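Local coordinates for protein aminotransferase TlmJ (Streptoalloteichus hindustanus, PDB 5UID) that probably transfers amino groups between substrates with the help of its cofactor pyridoxal 5'-phosphate, at residues 86-89 with 90-94; 334-337 with 338-341. All coordinates share one frame; numbering follows the deposited sequence.

Contact 1: residues 86-89 with 90-94; sequences SFVG and AANAI
Val-88 and Asn-92 meet one helical turn apart, and both backbone and side chains take part. Asn-92 N donates to Val-88 O at 3.0 Å, nearly straight at 162° and in the carbonyl plane. Asn-92 CB and the amide carbon CG each stand 3.5 Å from Val-88 O. CG2 of Val-88, anti to its backbone N, comes up to the amide end at 4.1 Å from Asn-92 ND2, a van der Waals distance. One residue on, Ala-93 N binds Gly-89 O at 2.9 Å, bent to 147° and with the donor above the carbonyl plane. Phe-87 holds the N-cap position, and its carbonyl O takes Ala-90 N at 3.0 Å. This opens helix 88-95, the crossover helix of the beta-alpha-beta unit that runs from strand 79-83 to strand 100-104. The Phe-87 ring lies alongside the first turn, its CD2 4.0 Å from Ala-90 N, with CG1 of Val-88 over one face, 4.0 Å above the plane and offset toward the rim; a CB on Gly-89 would collide with Phe-87 CE2. Farther out, Asn-92 OD1 is probably hydrogen-bonded to Tyr-339 OH, while its ND2 donates to Gly-242 O of the second subunit. A leucine in place of Asn-92 would probably leave both of those oxygens without this partner and deprive the subunit interface of a buried polar tie. Ala-90 and Ile-94 face Leu-82 of strand 79-83.

Contact 2: residues 334-337 with 338-341; sequences HLVS and AYGH
Ala-338 meets Val-336 through its methyl group, with Ala-338 CB 4.3 Å from Val-336 CG1, a loose apolar contact. Its amide lies near Val-336 O as well, but the angle is too poor for a bond. At Tyr-339 the chain turns back on itself: Tyr-339 N reaches Val-336 O over 3.4 Å, a weak hydrogen bond by length although fairly straight at 166°. The phenol ring then runs alongside the valine, both side chains pointing the same way. The touching atoms of the ring are CD2 and CE2, with Tyr-339 CE2 lying 3.8 Å from Val-336 CB and CD2 equally near. Tyr-339 CG is anti to the carbonyl carbon (chi1 -53°), which swings the ring back along Val-336. The valine's own CG1, anti to the backbone N, adds a contact of 3.9 Å between Val-336 CG1 and Tyr-339 CE2. Gly-340 continues the turn, its N donating weakly to Ser-337 O at 3.5 Å. Its positive phi of 79° is a backbone shape that residues with a side chain adopt less readily. The two weak i to i+3 bonds overlap, a 3-10-like pattern at Ser-337 and Ala-338. Val-238 of the second subunit packs against Val-336, Ala-338 and Tyr-339. The whole turn belongs to the loop between helices 309-321 and 346-354, and from it the side chain of Tyr-339 extends to Val-88 and Ala-91 on helix 88-95, the helix that links strands 79-83 and 100-104.

Contact 1 precedes contact 2 along the chain, with more than two hundred residues between them, yet their centres lie about 12 Å apart. The first spans the N-cap and most of helix 88-95, beside the strands of the large mixed sheet; the second lies farther from the chain's centre, in the loop after helix 309-321. They meet directly: the probable hydrogen bond between the contacts, Asn-92 OD1 to Tyr-339 OH, measures 2.8 Å, and Ala-91 CB packs 3.7 Å from Tyr-339 CE1. Since both contacts also touch the second subunit, the junction ties the late loop to the sheet-bearing part of the chain at the dimer interface.

Contact 1: residues 86-89 with 90-94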
loop_
_atom_site.group_PDB
_atom_site.type_symbol
_atom_site.label_atom_id
_atom_site.label_comp_id
_atom_site.label_asym_id
_atom_site.label_seq_id
_atom_site.Cartn_x
_atom_site.Cartn_y
_atom_site.Cartn_z
ATOM N N SER A 86 -21.588 4.027 0.910
ATOM C CA SER A 86 -20.440 3.234 0.500
ATOM C C SER A 86 -19.171 3.914 0.990
ATOM O O SER A 86 -19.163 5.104 1.308
ATOM C CB SER A 86 -20.380 3.045 -1.024
ATOM O OG SER A 86 -21.463 2.261 -1.491
ATOM N N PHE A 87 -18.095 3.136 1.052
ATOM C CA PHE A 87 -16.801 3.685 1.423
ATOM C C PHE A 87 -16.300 4.621 0.331
ATOM O O PHE A 87 -16.490 4.365 -0.862
ATOM C CB PHE A 87 -15.795 2.559 1.665
ATOM C CG PHE A 87 -14.431 3.042 2.055
ATOM C CD1 PHE A 87 -14.224 3.655 3.281
ATOM C CD2 PHE A 87 -13.353 2.880 1.201
ATOM C CE1 PHE A 87 -12.967 4.102 3.644
ATOM C CE2 PHE A 87 -12.094 3.324 1.557
ATOM C CZ PHE A 87 -11.902 3.935 2.782
ATOM N N VAL A 88 -15.660 5.718 0.750
ATOM C CA VAL A 88 -15.234 6.748 -0.196
ATOM C C VAL A 88 -14.268 6.182 -1.230
ATOM O O VAL A 88 -14.264 6.614 -2.390
ATOM C CB VAL A 88 -14.622 7.945 0.563
ATOM C CG1 VAL A 88 -13.422 7.505 1.393
ATOM C CG2 VAL A 88 -14.232 9.055 -0.403
ATOM N N GLY A 89 -13.452 5.199 -0.841
ATOM C CA GLY A 89 -12.507 4.614 -1.775
ATOM C C GLY A 89 -13.170 3.863 -2.912
ATOM O O GLY A 89 -12.597 3.746 -3.998
ATOM N N ALA A 90 -14.377 3.341 -2.682
ATOM C CA ALA A 90 -15.101 2.662 -3.750
ATOM C C ALA A 90 -15.530 3.644 -4.833
ATOM O O ALA A 90 -15.417 3.348 -6.028
ATOM C CB ALA A 90 -16.316 1.926 -3.183
ATOM N N ALA A 91 -16.025 4.816 -4.436
ATOM C CA ALA A 91 -16.414 5.819 -5.420
ATOM C C ALA A 91 -15.192 6.425 -6.097
ATOM O O ALA A 91 -15.224 6.722 -7.297
ATOM C CB ALA A 91 -17.261 6.906 -4.759
ATOM N N ASN A 92 -14.107 6.619 -5.343
ATOM C CA ASN A 92 -12.876 7.130 -5.937
ATOM C C ASN A 92 -12.317 6.154 -6.963
ATOM O O ASN A 92 -11.784 6.568 -7.998
ATOM C CB ASN A 92 -11.842 7.417 -4.845
ATOM C CG ASN A 92 -12.102 8.728 -4.119
ATOM O OD1 ASN A 92 -13.093 9.412 -4.379
ATOM N ND2 ASN A 92 -11.210 9.083 -3.200
ATOM N N ALA A 93 -12.440 4.850 -6.698
ATOM C CA ALA A 93 -11.969 3.854 -7.654
ATOM C C ALA A 93 -12.710 3.959 -8.980
ATOM O O ALA A 93 -12.149 3.634 -10.032
ATOM C CB ALA A 93 -12.120 2.450 -7.070
ATOM N N ILE A 94 -13.963 4.415 -8.951
ATOM C CA ILE A 94 -14.741 4.567 -10.175
ATOM C C ILE A 94 -14.359 5.848 -10.903
ATOM O O ILE A 94 -14.031 5.832 -12.095
ATOM C CB ILE A 94 -16.246 4.530 -9.848
ATOM C CG1 ILE A 94 -16.621 3.189 -9.210
ATOM C CG2 ILE A 94 -17.080 4.793 -11.101
ATOM C CD1 ILE A 94 -17.857 3.253 -8.340
#

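Contact 2: residues 334-337 with 338-341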
loop_
_atom_site.group_PDB
_atom_site.type_symbol
_atom_site.label_atom_id
_atom_site.label_comp_id
_atom_site.label_asym_id
_atom_site.label_seq_id
_atom_site.Cartn_x
_atom_site.Cartn_y
_atom_site.Cartn_z
ATOM N N HIS A 334 -23.518 10.553 -2.156
ATOM C CA HIS A 334 -24.283 11.316 -3.131
ATOM C C HIS A 334 -24.434 12.778 -2.735
ATOM O O HIS A 334 -24.942 13.568 -3.537
ATOM C CB HIS A 334 -25.661 10.683 -3.344
ATOM C CG HIS A 334 -26.673 11.055 -2.307
ATOM N ND1 HIS A 334 -26.694 10.492 -1.050
ATOM C CD2 HIS A 334 -27.715 11.920 -2.349
ATOM C CE1 HIS A 334 -27.698 11.001 -0.358
ATOM N NE2 HIS A 334 -28.333 11.870 -1.123
ATOM N N LEU A 335 -24.004 13.152 -1.532
ATOM C CA LEU A 335 -23.972 14.543 -1.107
ATOM C C LEU A 335 -22.578 15.151 -1.195
ATOM O O LEU A 335 -22.400 16.317 -0.832
ATOM C CB LEU A 335 -24.505 14.671 0.323
ATOM C CG LEU A 335 -25.937 14.167 0.535
ATOM C CD1 LEU A 335 -26.379 14.366 1.979
ATOM C CD2 LEU A 335 -26.897 14.854 -0.420
ATOM N N VAL A 336 -21.589 14.392 -1.658
ATOM C CA VAL A 336 -20.242 14.911 -1.875
ATOM C C VAL A 336 -20.178 15.480 -3.286
ATOM O O VAL A 336 -20.359 14.748 -4.265
ATOM C CB VAL A 336 -19.182 13.820 -1.666
ATOM C CG1 VAL A 336 -17.789 14.395 -1.870
ATOM C CG2 VAL A 336 -19.313 13.214 -0.279
ATOM N N SER A 337 -19.913 16.784 -3.390
ATOM C CA SER A 337 -20.025 17.477 -4.669
ATOM C C SER A 337 -18.996 17.019 -5.698
ATOM O O SER A 337 -19.149 17.330 -6.883
ATOM C CB SER A 337 -19.899 18.986 -4.452
ATOM O OG SER A 337 -18.696 19.299 -3.771
ATOM N N ALA A 338 -17.955 16.293 -5.283
ATOM C CA ALA A 338 -16.905 15.918 -6.225
ATOM C C ALA A 338 -17.398 14.921 -7.267
ATOM O O ALA A 338 -16.872 14.886 -8.385
ATOM C CB ALA A 338 -15.704 15.347 -5.471
ATOM N N TYR A 339 -18.405 14.111 -6.932
ATOM C CA TYR A 339 -18.874 13.053 -7.821
ATOM C C TYR A 339 -19.967 13.522 -8.775
ATOM O O TYR A 339 -20.775 12.704 -9.233
ATOM C CB TYR A 339 -19.358 11.858 -7.001
ATOM C CG TYR A 339 -18.343 11.367 -5.994
ATOM C CD1 TYR A 339 -17.140 10.809 -6.409
ATOM C CD2 TYR A 339 -18.589 11.459 -4.632
ATOM C CE1 TYR A 339 -16.208 10.357 -5.492
ATOM C CE2 TYR A 339 -17.664 11.010 -3.707
ATOM C CZ TYR A 339 -16.475 10.461 -4.143
ATOM O OH TYR A 339 -15.554 10.016 -3.223
ATOM N N GLY A 340 -20.015 14.813 -9.089
ATOM C CA GLY A 340 -20.971 15.320 -10.051
ATOM C C GLY A 340 -22.358 15.501 -9.465
ATOM O O GLY A 340 -22.620 15.253 -8.288
ATOM N N HIS A 341 -23.269 15.944 -10.328
ATOM C CA HIS A 341 -24.635 16.233 -9.909
ATOM C C HIS A 341 -25.384 14.936 -9.631
ATOM O O HIS A 341 -25.537 14.092 -10.521
ATOM C CB HIS A 341 -25.352 17.047 -10.984
#